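PDB 5DAJ: NalD from Pseudomonas aeruginosa PAO1, which represses transcription of the MexAB-OprM multidrug efflux pump as a TetR-family regulator, with novobiocin binding to it inducing pump expression. Local coordinates for residues 22-27 with 113-118; 49-52 with 56-59; 131-136 with 165-170; 141-144 with 148-151; 175-180 with 184-189. All blocks are in the same frame, centred on the assembly; numbering follows the deposited sequence.

From the N terminus, helix 6-26 ends at residues 22-27, where interaction 1 opens; it closes 86 residues later on 113-118, joining the TetR-type DNA-binding part to the C-terminal part. Nested in that loop, interaction 2 is the short turn between helices 44-51 and 54-63, and it touches interaction 1 through Phe58 and Leu57. Interaction 3 then bridges helices 123-145 and 159-179, and interaction 4, at the distal corner after helix 123-145, is nested within it, on the other side of the chain's centre from interaction 1. Last in series, interaction 5 closes the turn into helix 186-201 and touches interaction 1. Interactions 1, 3 and 5 all reach the second subunit.

Interaction 1: residues 22-27 with 113-118; sequences LFLEKG and MQRCEF
Leu24, Gly27 and Arg115 meet at the junction between the two parts of the TetR-family fold: the C-terminal end of helix 6-26, from the DNA-binding part, lies against the chain leaving helix 103-114 in the C-terminal part. The helix stops at Gly27, whose positive phi (93°) turns the backbone out of helical geometry just after Gly27 N has bonded to Phe23 O at 2.8 Å. This brings the glycine backbone within 4.6 Å of Arg115, CA to CA, and Gly27 CA lies 3.4 Å from Arg115 O in a CA-H...O contact. A backbone hydrogen bond between Arg115 and Val28 continues the pairing one residue further.

The main polar link comes from the side chain of Arg115. Its chain bends at chi2 and chi3, so the aliphatic part runs past the last carbonyls of the helix, with CB 3.6 Å from Phe23 O and CD 3.5 Å from Leu24 O. The bends bring NH1 round to donate to Leu24 O at 3.0 Å, arriving in the plane of that carbonyl although the oxygen is tilted 25° out of the guanidinium plane. The N-H...O angle of 139° is far from straight. A positive group at the C-terminal end of a helix would be expected to suit the local dipole.

The second subunit joins in nearby, its Thr119 OG1 bonding to Lys26 O and its Ser29 N to Glu117 OE1. Alongside the arginine bond, Leu24 CD1 lies against Arg115 NH1 at 3.8 Å.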
# COMPACT_ATOMS: atom_id res chain seq x y z
N LEU A 22 0.08 10.50 19.03
CA LEU A 22 1.38 9.86 19.31
C LEU A 22 1.83 8.91 18.21
O LEU A 22 2.97 9.00 17.74
CB LEU A 22 1.40 9.13 20.66
CG LEU A 22 1.90 9.98 21.83
CD1 LEU A 22 0.77 10.80 22.42
CD2 LEU A 22 2.51 9.09 22.90
N PHE A 23 0.95 7.99 17.82
CA PHE A 23 1.22 7.06 16.71
C PHE A 23 1.64 7.83 15.46
O PHE A 23 2.62 7.46 14.80
CB PHE A 23 -0.01 6.22 16.35
CG PHE A 23 -0.39 5.17 17.35
CD1 PHE A 23 0.50 4.72 18.34
CD2 PHE A 23 -1.64 4.58 17.28
CE1 PHE A 23 0.12 3.74 19.24
CE2 PHE A 23 -2.03 3.60 18.18
CZ PHE A 23 -1.14 3.17 19.16
N LEU A 24 0.91 8.90 15.18
CA LEU A 24 1.14 9.73 14.01
C LEU A 24 2.52 10.40 14.02
O LEU A 24 3.20 10.48 13.00
CB LEU A 24 0.03 10.77 13.88
CG LEU A 24 -0.08 11.56 12.58
CD1 LEU A 24 -0.30 10.63 11.40
CD2 LEU A 24 -1.24 12.54 12.70
N GLU A 25 2.95 10.84 15.19
CA GLU A 25 4.23 11.54 15.34
C GLU A 25 5.43 10.60 15.55
O GLU A 25 6.50 10.80 14.98
CB GLU A 25 4.13 12.55 16.49
CG GLU A 25 5.27 13.54 16.52
N LYS A 26 5.25 9.59 16.39
CA LYS A 26 6.35 8.69 16.82
C LYS A 26 6.40 7.35 16.09
O LYS A 26 7.45 6.70 16.05
CB LYS A 26 6.25 8.42 18.32
CG LYS A 26 6.61 9.62 19.20
CD LYS A 26 5.93 9.55 20.57
CE LYS A 26 6.20 8.26 21.34
NZ LYS A 26 7.63 8.10 21.73
N GLY A 27 5.26 6.92 15.57
CA GLY A 27 5.09 5.55 15.08
C GLY A 27 4.51 4.68 16.17
O GLY A 27 4.63 5.00 17.35
N MSE A 113 -0.98 2.90 7.23
CA MSE A 113 -0.17 2.57 6.06
C MSE A 113 1.23 3.09 6.08
O MSE A 113 2.06 2.69 5.26
CB MSE A 113 -0.88 3.14 4.85
CG MSE A 113 -2.28 2.56 4.81
SE MSE A 113 -3.10 2.96 3.09
CE MSE A 113 -4.79 1.99 3.40
N GLN A 114 1.53 3.93 7.05
CA GLN A 114 2.79 4.66 7.09
C GLN A 114 3.55 4.67 8.42
O GLN A 114 4.79 4.77 8.43
CB GLN A 114 2.52 6.09 6.71
CG GLN A 114 3.64 6.76 5.97
CD GLN A 114 3.39 6.76 4.50
OE1 GLN A 114 2.30 7.16 4.05
NE2 GLN A 114 4.37 6.30 3.73
N ARG A 115 2.82 4.56 9.53
CA ARG A 115 3.41 4.70 10.84
C ARG A 115 3.27 3.44 11.71
O ARG A 115 3.33 3.55 12.93
CB ARG A 115 2.79 5.88 11.58
CG ARG A 115 2.86 7.21 10.86
CD ARG A 115 4.25 7.82 10.90
NE ARG A 115 4.56 8.48 9.64
CZ ARG A 115 4.09 9.67 9.25
NH1 ARG A 115 3.27 10.37 10.02
NH2 ARG A 115 4.45 10.15 8.07
N CYS A 116 3.11 2.27 11.11
CA CYS A 116 3.10 1.03 11.89
C CYS A 116 3.57 -0.21 11.16
O CYS A 116 3.36 -0.36 9.97
CB CYS A 116 1.73 0.80 12.52
SG CYS A 116 0.58 -0.13 11.53
N GLU A 117 4.21 -1.09 11.90
CA GLU A 117 4.79 -2.32 11.37
C GLU A 117 4.08 -3.49 12.02
O GLU A 117 3.93 -3.53 13.24
CB GLU A 117 6.32 -2.39 11.58
CG GLU A 117 6.84 -1.99 12.95
CD GLU A 117 8.36 -1.95 13.02
OE1 GLU A 117 8.99 -1.27 12.20
OE2 GLU A 117 8.94 -2.61 13.91
N PHE A 118 3.67 -4.45 11.20
CA PHE A 118 2.87 -5.58 11.67
C PHE A 118 3.73 -6.75 12.14
O PHE A 118 3.92 -7.75 11.46
CB PHE A 118 1.87 -5.99 10.60
CG PHE A 118 0.84 -4.94 10.35
CD1 PHE A 118 -0.27 -4.83 11.19
CD2 PHE A 118 1.00 -4.01 9.34
CE1 PHE A 118 -1.22 -3.84 10.99
CE2 PHE A 118 0.06 -3.03 9.14
CZ PHE A 118 -1.06 -2.95 9.96

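Interaction 2: residues 49-52 with 56-59; sequences WHFQ and HLFN
Phe51 and Leu57 bring their CA atoms to 5.2 Å where helix 44-51 ends, Gln52 swings the chain round with a positive phi, and the chain re-enters a helix that runs on through 56-59. Apolar packing fills the inside of this turn. Leu57 lies over one face of the Phe51 ring, offset toward its rim, in a CH-pi contact with CG 4.3 Å from the ring centroid, while Leu57 CB meets Phe51 CB at 3.9 Å. The same two side chains also pack on helix 6-26, Phe51 on Ile15 and Leu16, Leu57 on Ala19.

His56 supplies the polar link. With CG anti to the backbone N (chi1 -171°), its ring reaches back toward the turn, and ND1 donates to Phe51 O at 3.2 Å. The oxygen lies close to the imidazole plane, yet ND1 stands 50° above the plane of the carbonyl, away from its lone pairs. Gln52 bends its side chain toward the same ring, but OE1, 3.3 Å from ND1 of His56, is badly angled for a hydrogen bond. The side-chain OD1 of Asn53 accepts from His56 N at the start of helix 54-63.

Residues 32-51 are predicted to form the helix-turn-helix motif. In TetR-family proteins the helix ending it typically reads DNA and the next helix leads to the regulatory part; this corner joins the predicted helix-turn-helix to that linking helix.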
# COMPACT_ATOMS: atom_id res chain seq x y z
N TRP A 49 -7.21 -1.15 31.19
CA TRP A 49 -8.57 -1.43 31.57
C TRP A 49 -9.57 -1.33 30.43
O TRP A 49 -10.41 -2.17 30.26
CB TRP A 49 -8.94 -0.48 32.69
CG TRP A 49 -10.24 -0.76 33.29
CD1 TRP A 49 -11.33 -0.01 33.19
CD2 TRP A 49 -10.58 -1.86 34.12
NE1 TRP A 49 -12.36 -0.57 33.87
CE2 TRP A 49 -11.92 -1.71 34.45
CE3 TRP A 49 -9.90 -2.96 34.60
CZ2 TRP A 49 -12.58 -2.61 35.24
CZ3 TRP A 49 -10.55 -3.84 35.38
CH2 TRP A 49 -11.88 -3.67 35.69
N HIS A 50 -9.47 -0.27 29.66
CA HIS A 50 -10.36 -0.02 28.51
C HIS A 50 -10.00 -0.76 27.23
O HIS A 50 -10.90 -1.07 26.42
CB HIS A 50 -10.43 1.48 28.21
CG HIS A 50 -11.19 2.23 29.26
ND1 HIS A 50 -12.51 1.97 29.52
CD2 HIS A 50 -10.81 3.20 30.12
CE1 HIS A 50 -12.93 2.77 30.48
NE2 HIS A 50 -11.91 3.53 30.87
N PHE A 51 -8.71 -0.98 27.01
CA PHE A 51 -8.23 -1.50 25.71
C PHE A 51 -7.39 -2.76 25.75
O PHE A 51 -7.03 -3.27 24.70
CB PHE A 51 -7.48 -0.38 24.97
CG PHE A 51 -8.35 0.78 24.62
CD1 PHE A 51 -9.29 0.67 23.59
CD2 PHE A 51 -8.25 1.98 25.31
CE1 PHE A 51 -10.10 1.74 23.25
CE2 PHE A 51 -9.06 3.05 24.98
CZ PHE A 51 -9.99 2.93 23.95
N GLN A 52 -7.07 -3.27 26.95
CA GLN A 52 -6.33 -4.54 27.15
C GLN A 52 -4.89 -4.55 26.65
O GLN A 52 -3.96 -4.72 27.44
CB GLN A 52 -7.09 -5.72 26.57
CG GLN A 52 -8.41 -6.02 27.29
CD GLN A 52 -9.58 -5.34 26.62
OE1 GLN A 52 -9.98 -5.71 25.51
NE2 GLN A 52 -10.14 -4.33 27.29
N HIS A 56 -5.38 -4.20 20.26
CA HIS A 56 -6.81 -3.98 20.41
C HIS A 56 -7.14 -2.49 20.39
O HIS A 56 -8.15 -2.10 19.83
CB HIS A 56 -7.33 -4.59 21.70
CG HIS A 56 -8.83 -4.57 21.81
ND1 HIS A 56 -9.49 -3.87 22.80
CD2 HIS A 56 -9.79 -5.16 21.06
CE1 HIS A 56 -10.79 -4.04 22.65
NE2 HIS A 56 -11.00 -4.81 21.60
N LEU A 57 -6.28 -1.70 21.03
CA LEU A 57 -6.40 -0.24 21.03
C LEU A 57 -6.37 0.28 19.59
O LEU A 57 -7.27 1.00 19.15
CB LEU A 57 -5.27 0.41 21.83
CG LEU A 57 -5.44 1.89 22.17
CD1 LEU A 57 -4.67 2.24 23.43
CD2 LEU A 57 -4.98 2.80 21.03
N PHE A 58 -5.34 -0.14 18.87
CA PHE A 58 -5.15 0.22 17.46
C PHE A 58 -6.37 -0.15 16.61
O PHE A 58 -6.78 0.60 15.74
CB PHE A 58 -3.91 -0.49 16.92
CG PHE A 58 -3.57 -0.14 15.51
CD1 PHE A 58 -3.04 1.08 15.20
CD2 PHE A 58 -3.77 -1.05 14.49
CE1 PHE A 58 -2.70 1.40 13.89
CE2 PHE A 58 -3.45 -0.74 13.19
CZ PHE A 58 -2.91 0.49 12.89
N ASN A 59 -6.94 -1.31 16.89
CA ASN A 59 -8.11 -1.81 16.18
C ASN A 59 -9.38 -0.99 16.45
O ASN A 59 -10.16 -0.71 15.53
CB ASN A 59 -8.36 -3.27 16.54
CG ASN A 59 -8.79 -4.10 15.36
OD1 ASN A 59 -9.81 -4.76 15.39
ND2 ASN A 59 -8.02 -4.06 14.28

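Interaction 3: residues 131-136 with 165-170; sequences AFVQMF and ALHALI
Van der Waals contact between helices 123-145 and 159-179, both in the all-helical C-terminal part of the TetR-type fold, runs through the imidazole of His167, which reaches across to Val133 and Phe136; the CA atoms of Phe136 and His167 are 8.3 Å apart. Val133 and His167 cross at about a right angle. One methyl of the valine, CG1, touches the far end of the ring, 3.3 Å from CE1 and 3.5 Å from NE2 of His167; the other, CG2, stays farther off.

The aromatic contact is made by the near side of the same ring. Phe136 CD2 meets His167 CD2 at 3.6 Å, and the centroids of the two rings are 5.7 Å apart with planes inclined at 49°, neither stacked nor edge-to-face. Phe136 and His167 both have CG anti to the backbone N (chi1 174° and 179°), which stretches each ring out from its helix toward the other. Phe136 also packs on Leu72 of helix 69-76.

The polar contact goes to the dimer. His167 ND1 is hydrogen-bonded to Asp176 OD2 of the second subunit, and Val133 packs on Arg179 of that subunit, so this helix pair also builds part of the subunit interface.

The imidazole is thus used for its carbons and NE2 side within the chain and for ND1 between chains; the neighbouring carboxylate would be expected to favour a proton on ND1.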
# COMPACT_ATOMS: atom_id res chain seq x y z
N ALA A 131 -9.55 -9.29 7.52
CA ALA A 131 -10.96 -9.69 7.50
C ALA A 131 -11.86 -8.63 6.86
O ALA A 131 -12.73 -8.95 6.04
CB ALA A 131 -11.44 -9.99 8.91
N PHE A 132 -11.60 -7.37 7.20
CA PHE A 132 -12.34 -6.23 6.61
C PHE A 132 -12.13 -6.10 5.09
O PHE A 132 -13.07 -5.89 4.33
CB PHE A 132 -11.97 -4.94 7.34
CG PHE A 132 -12.38 -3.68 6.62
CD1 PHE A 132 -13.69 -3.21 6.72
CD2 PHE A 132 -11.46 -2.96 5.86
CE1 PHE A 132 -14.07 -2.05 6.06
CE2 PHE A 132 -11.84 -1.80 5.21
CZ PHE A 132 -13.15 -1.35 5.31
N VAL A 133 -10.88 -6.22 4.66
CA VAL A 133 -10.54 -6.20 3.23
C VAL A 133 -11.16 -7.41 2.52
O VAL A 133 -11.75 -7.28 1.44
CB VAL A 133 -9.02 -6.22 2.98
CG1 VAL A 133 -8.71 -6.35 1.49
CG2 VAL A 133 -8.38 -4.95 3.53
N GLN A 134 -10.97 -8.58 3.12
CA GLN A 134 -11.52 -9.82 2.58
C GLN A 134 -13.01 -9.70 2.31
O GLN A 134 -13.53 -10.24 1.32
CB GLN A 134 -11.25 -11.00 3.54
CG GLN A 134 -11.50 -12.37 2.92
CD GLN A 134 -10.60 -12.65 1.72
OE1 GLN A 134 -9.37 -12.54 1.82
NE2 GLN A 134 -11.20 -13.03 0.60
N MSE A 135 -13.70 -8.98 3.19
CA MSE A 135 -15.13 -8.80 3.08
C MSE A 135 -15.49 -7.89 1.94
O MSE A 135 -16.36 -8.22 1.13
CB MSE A 135 -15.62 -8.26 4.41
CG MSE A 135 -17.11 -8.09 4.42
SE MSE A 135 -17.78 -6.96 5.90
CE MSE A 135 -17.64 -8.29 7.42
N PHE A 136 -14.84 -6.73 1.87
CA PHE A 136 -15.06 -5.80 0.75
C PHE A 136 -14.85 -6.50 -0.60
O PHE A 136 -15.64 -6.34 -1.53
CB PHE A 136 -14.13 -4.58 0.85
CG PHE A 136 -14.21 -3.67 -0.34
CD1 PHE A 136 -15.22 -2.72 -0.43
CD2 PHE A 136 -13.30 -3.79 -1.39
CE1 PHE A 136 -15.31 -1.89 -1.54
CE2 PHE A 136 -13.39 -2.96 -2.51
CZ PHE A 136 -14.40 -2.01 -2.58
N ALA A 165 -8.51 -6.59 -8.79
CA ALA A 165 -7.93 -5.50 -9.57
C ALA A 165 -8.43 -4.16 -9.04
O ALA A 165 -7.63 -3.25 -8.78
CB ALA A 165 -8.27 -5.63 -11.05
N LEU A 166 -9.74 -4.07 -8.83
CA LEU A 166 -10.36 -2.83 -8.34
C LEU A 166 -9.84 -2.45 -6.96
O LEU A 166 -9.42 -1.33 -6.75
CB LEU A 166 -11.89 -2.94 -8.28
CG LEU A 166 -12.61 -1.70 -7.72
CD1 LEU A 166 -12.26 -0.43 -8.46
CD2 LEU A 166 -14.11 -1.91 -7.76
N HIS A 167 -9.87 -3.40 -6.04
CA HIS A 167 -9.43 -3.14 -4.67
C HIS A 167 -7.98 -2.70 -4.61
O HIS A 167 -7.63 -1.78 -3.86
CB HIS A 167 -9.62 -4.34 -3.74
CG HIS A 167 -9.15 -4.07 -2.35
ND1 HIS A 167 -7.90 -4.44 -1.90
CD2 HIS A 167 -9.73 -3.38 -1.34
CE1 HIS A 167 -7.75 -4.03 -0.66
NE2 HIS A 167 -8.84 -3.39 -0.29
N ALA A 168 -7.13 -3.38 -5.38
CA ALA A 168 -5.72 -3.04 -5.46
C ALA A 168 -5.53 -1.58 -5.91
O ALA A 168 -4.74 -0.85 -5.33
CB ALA A 168 -4.99 -3.97 -6.41
N LEU A 169 -6.30 -1.16 -6.91
CA LEU A 169 -6.25 0.23 -7.38
C LEU A 169 -6.62 1.22 -6.27
O LEU A 169 -5.89 2.18 -6.04
CB LEU A 169 -7.15 0.47 -8.58
CG LEU A 169 -7.23 1.93 -9.05
CD1 LEU A 169 -5.86 2.44 -9.48
CD2 LEU A 169 -8.22 2.06 -10.19
N ILE A 170 -7.73 0.97 -5.59
CA ILE A 170 -8.17 1.85 -4.48
C ILE A 170 -7.10 1.91 -3.39
O ILE A 170 -6.74 2.99 -2.93
CB ILE A 170 -9.48 1.38 -3.81
CG1 ILE A 170 -10.61 1.21 -4.82
CG2 ILE A 170 -9.92 2.37 -2.73
CD1 ILE A 170 -10.84 2.41 -5.72

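Interaction 4: residues 141-144 with 148-151; sequences EQLF and ECRV
Apolar contact comes first: Leu143 CD1 touches Cys149 SG at 3.6 Å. The leucine CB starts out away from the second segment, but CG lies anti to the backbone N (chi1 168°) and one methyl turns back to reach the sulfur. The CB of Cys149 points toward residues 141-144, its SG anti to its own carbonyl carbon (chi1 -55°). Both side chains continue into the core, Leu143 against Leu85 and Leu88 and Cys149 against Leu85, all from helix 84-101. The Phe144 ring turns from the second segment to pack on Leu88 and Pro159, and Arg150 also rests on Pro159.

Contacts of side chains with backbone carbonyls make up the second group. Leu143 O lies 3.3 Å from both CB and SG of Cys149, placing the cysteine beside the carbonyl end of helix 123-145. Next to it, Arg150 CB comes within 3.3 Å of Phe144 O.

These pairings belong to a tight helical corner in the all-helical C-terminal part of the TetR-type fold. Helix 123-145 ends, a short helical turn at 147-150 follows at an angle, just beyond its end, and the chain then travels to helix 159-179. The corner lies about 39 Å, centre to centre, from the turn of residues 49-52 and 56-59.

Polar approaches are poorer. Phe144 O and Arg150 N come within 3.2 Å, but the angle is wrong for a hydrogen bond. One turn before Phe144, Glu141 OE1 forms a salt bridge with Arg164 NH1, tying helix 123-145 to helix 159-179.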
# COMPACT_ATOMS: atom_id res chain seq x y z
N GLU A 141 -16.87 -9.13 -5.56
CA GLU A 141 -16.88 -10.39 -6.30
C GLU A 141 -18.33 -10.82 -6.56
O GLU A 141 -18.72 -11.08 -7.70
CB GLU A 141 -16.14 -11.48 -5.52
CG GLU A 141 -15.74 -12.69 -6.35
CD GLU A 141 -14.74 -13.60 -5.64
OE1 GLU A 141 -14.10 -13.17 -4.66
OE2 GLU A 141 -14.60 -14.76 -6.07
N GLN A 142 -19.12 -10.86 -5.49
CA GLN A 142 -20.55 -11.20 -5.57
C GLN A 142 -21.32 -10.26 -6.50
O GLN A 142 -22.15 -10.71 -7.29
CB GLN A 142 -21.17 -11.19 -4.18
CG GLN A 142 -22.64 -11.62 -4.12
CD GLN A 142 -23.39 -11.12 -2.90
OE1 GLN A 142 -24.56 -10.76 -2.99
NE2 GLN A 142 -22.72 -11.10 -1.74
N LEU A 143 -21.04 -8.96 -6.40
CA LEU A 143 -21.65 -7.95 -7.27
C LEU A 143 -21.34 -8.22 -8.75
O LEU A 143 -22.25 -8.29 -9.57
CB LEU A 143 -21.20 -6.54 -6.87
CG LEU A 143 -21.49 -5.38 -7.82
CD1 LEU A 143 -22.93 -5.35 -8.27
CD2 LEU A 143 -21.14 -4.06 -7.16
N PHE A 144 -20.06 -8.36 -9.07
CA PHE A 144 -19.63 -8.69 -10.44
C PHE A 144 -20.17 -10.05 -10.92
O PHE A 144 -20.34 -10.26 -12.12
CB PHE A 144 -18.10 -8.70 -10.57
CG PHE A 144 -17.48 -7.34 -10.51
CD1 PHE A 144 -17.76 -6.38 -11.48
CD2 PHE A 144 -16.58 -7.02 -9.51
CE1 PHE A 144 -17.17 -5.13 -11.42
CE2 PHE A 144 -15.99 -5.77 -9.44
CZ PHE A 144 -16.29 -4.82 -10.40
N GLU A 148 -26.84 -9.87 -14.15
CA GLU A 148 -27.02 -8.48 -14.63
C GLU A 148 -25.68 -7.79 -14.90
O GLU A 148 -25.53 -7.06 -15.88
CB GLU A 148 -27.82 -7.63 -13.64
CG GLU A 148 -29.04 -8.29 -12.99
CD GLU A 148 -28.72 -8.93 -11.64
OE1 GLU A 148 -28.72 -10.18 -11.56
OE2 GLU A 148 -28.46 -8.18 -10.67
N CYS A 149 -24.72 -8.02 -14.00
CA CYS A 149 -23.39 -7.39 -14.04
C CYS A 149 -22.38 -8.20 -14.85
O CYS A 149 -21.72 -7.67 -15.74
CB CYS A 149 -22.87 -7.20 -12.62
SG CYS A 149 -24.00 -6.28 -11.55
N ARG A 150 -22.28 -9.49 -14.52
CA ARG A 150 -21.34 -10.42 -15.18
C ARG A 150 -21.37 -10.36 -16.71
O ARG A 150 -20.32 -10.36 -17.36
CB ARG A 150 -21.62 -11.86 -14.72
CG ARG A 150 -20.70 -12.93 -15.29
CD ARG A 150 -21.18 -14.36 -15.03
NE ARG A 150 -20.38 -14.96 -13.96
CZ ARG A 150 -19.13 -15.39 -14.10
NH1 ARG A 150 -18.50 -15.30 -15.27
NH2 ARG A 150 -18.50 -15.90 -13.06
N VAL A 151 -22.58 -10.29 -17.26
CA VAL A 151 -22.80 -10.15 -18.71
C VAL A 151 -22.08 -8.92 -19.31
O VAL A 151 -21.73 -8.91 -20.49
CB VAL A 151 -24.32 -10.11 -19.03
CG1 VAL A 151 -24.60 -9.63 -20.44
CG2 VAL A 151 -24.93 -11.49 -18.84

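Interaction 5: residues 175-180 with 184-189; sequences NDWLRD and FDPDTD
Phe184 begins the second segment by gripping Trp177 in two ways. Its backbone O accepts a weak hydrogen bond from Trp177 NE1 at 2.9 Å; the oxygen lies at the edge of the indole and in its plane, but the N-H...O angle is only 127°. Its side chain takes the crowded position between the backbone N and the carbonyl carbon (chi1 63°), which turns the ring back so that its face meets the CD1 edge of the indole. Trp177 CD1 stands above the centre of that ring, Phe184 CZ meets Trp177 CB at 3.7 Å, and the two ring planes are inclined at 44°.

Asp185 follows as the N-cap of helix 186-201, its OD2 accepting from Thr188 N at 3.0 Å. The chain thus leaves helix 159-179, makes a short loop and turns into the last modelled helix. In TetR-family proteins the final two long helices commonly form the dimer interface, and several partners here lie on the second subunit.

Pro186, next after the N-cap, presents its ring to the indole on the same side of its plane as the Phe184 ring. Pro186 CG sits over the five-membered ring, 3.7 Å from its centroid, in a CH-pi contact, and Pro186 CD is 3.3 Å from Trp177 NE1.

Thr188 OG1 is modelled too close to Asp185 OD2 for its distance to be trusted. Asp189 OD2 accepts from Asp185 N at 2.8 Å in a nearly straight bond, while Asp189 OD1 makes a salt bridge to Arg160 of the second subunit.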
# COMPACT_ATOMS: atom_id res chain seq x y z
N ASN A 175 -2.52 4.58 -0.67
CA ASN A 175 -1.13 4.42 -0.27
C ASN A 175 -0.22 5.49 -0.87
O ASN A 175 0.55 6.14 -0.16
CB ASN A 175 -0.60 3.04 -0.67
CG ASN A 175 0.39 2.49 0.32
OD1 ASN A 175 1.59 2.74 0.21
ND2 ASN A 175 -0.10 1.75 1.30
N ASP A 176 -0.32 5.66 -2.19
CA ASP A 176 0.45 6.68 -2.92
C ASP A 176 0.19 8.07 -2.37
O ASP A 176 1.13 8.79 -2.05
CB ASP A 176 0.14 6.67 -4.43
CG ASP A 176 1.18 5.94 -5.27
OD1 ASP A 176 2.31 5.70 -4.79
OD2 ASP A 176 0.88 5.61 -6.43
N TRP A 177 -1.08 8.43 -2.25
CA TRP A 177 -1.44 9.80 -1.87
C TRP A 177 -1.02 10.13 -0.44
O TRP A 177 -0.50 11.20 -0.18
CB TRP A 177 -2.93 10.08 -2.01
CG TRP A 177 -3.21 11.53 -1.86
CD1 TRP A 177 -3.04 12.49 -2.81
CD2 TRP A 177 -3.65 12.20 -0.69
NE1 TRP A 177 -3.37 13.72 -2.31
CE2 TRP A 177 -3.75 13.57 -1.01
CE3 TRP A 177 -3.99 11.79 0.60
CZ2 TRP A 177 -4.17 14.53 -0.08
CZ3 TRP A 177 -4.40 12.74 1.52
CH2 TRP A 177 -4.49 14.10 1.18
N LEU A 178 -1.26 9.19 0.47
CA LEU A 178 -0.86 9.37 1.88
C LEU A 178 0.66 9.42 2.05
O LEU A 178 1.16 10.14 2.90
CB LEU A 178 -1.44 8.26 2.73
CG LEU A 178 -2.96 8.25 2.88
CD1 LEU A 178 -3.46 6.92 3.43
CD2 LEU A 178 -3.43 9.40 3.75
N ARG A 179 1.39 8.67 1.22
CA ARG A 179 2.87 8.73 1.18
C ARG A 179 3.34 10.09 0.62
O ARG A 179 4.23 10.70 1.18
CB ARG A 179 3.43 7.59 0.32
CG ARG A 179 4.96 7.53 0.24
CD ARG A 179 5.47 6.46 -0.71
NE ARG A 179 4.74 6.48 -1.99
CZ ARG A 179 4.95 7.35 -2.98
NH1 ARG A 179 5.89 8.29 -2.90
NH2 ARG A 179 4.22 7.27 -4.07
N ASP A 180 2.73 10.52 -0.48
CA ASP A 180 3.07 11.78 -1.16
C ASP A 180 1.80 12.47 -1.69
O ASP A 180 1.33 12.16 -2.78
CB ASP A 180 4.04 11.52 -2.32
CG ASP A 180 4.41 12.79 -3.10
OD1 ASP A 180 4.09 13.91 -2.65
OD2 ASP A 180 5.03 12.66 -4.18
N PHE A 184 -1.45 13.77 -6.58
CA PHE A 184 -2.71 14.16 -7.20
C PHE A 184 -3.66 14.82 -6.21
O PHE A 184 -3.41 14.84 -5.01
CB PHE A 184 -3.38 12.96 -7.90
CG PHE A 184 -3.78 11.84 -6.98
CD1 PHE A 184 -4.99 11.89 -6.28
CD2 PHE A 184 -2.98 10.73 -6.83
CE1 PHE A 184 -5.37 10.85 -5.43
CE2 PHE A 184 -3.35 9.70 -5.98
CZ PHE A 184 -4.55 9.75 -5.28
N ASP A 185 -4.73 15.36 -6.76
CA ASP A 185 -5.79 15.99 -5.99
C ASP A 185 -6.98 15.03 -5.86
O ASP A 185 -7.70 14.80 -6.84
CB ASP A 185 -6.23 17.28 -6.69
CG ASP A 185 -7.40 17.94 -6.01
OD1 ASP A 185 -7.42 17.99 -4.75
OD2 ASP A 185 -8.31 18.43 -6.72
N PRO A 186 -7.20 14.47 -4.66
CA PRO A 186 -8.33 13.55 -4.45
C PRO A 186 -9.69 14.08 -4.88
O PRO A 186 -10.54 13.31 -5.30
CB PRO A 186 -8.31 13.32 -2.94
CG PRO A 186 -6.88 13.50 -2.56
CD PRO A 186 -6.39 14.61 -3.44
N ASP A 187 -9.90 15.39 -4.77
CA ASP A 187 -11.16 16.00 -5.18
C ASP A 187 -11.38 15.88 -6.70
O ASP A 187 -12.28 15.17 -7.14
CB ASP A 187 -11.21 17.47 -4.74
CG ASP A 187 -12.56 18.14 -5.03
OD1 ASP A 187 -13.56 17.44 -5.30
OD2 ASP A 187 -12.62 19.38 -4.97
N THR A 188 -10.53 16.54 -7.47
CA THR A 188 -10.73 16.71 -8.92
C THR A 188 -10.12 15.63 -9.81
O THR A 188 -10.51 15.52 -10.98
CB THR A 188 -10.20 18.08 -9.41
OG1 THR A 188 -8.79 18.18 -9.16
CG2 THR A 188 -10.93 19.22 -8.71
N ASP A 189 -9.17 14.85 -9.29
CA ASP A 189 -8.53 13.76 -10.07
C ASP A 189 -9.12 12.37 -9.85
O ASP A 189 -8.92 11.49 -10.68
CB ASP A 189 -7.03 13.68 -9.78
CG ASP A 189 -6.27 14.91 -10.24
OD1 ASP A 189 -6.62 15.50 -11.28
OD2 ASP A 189 -5.32 15.28 -9.53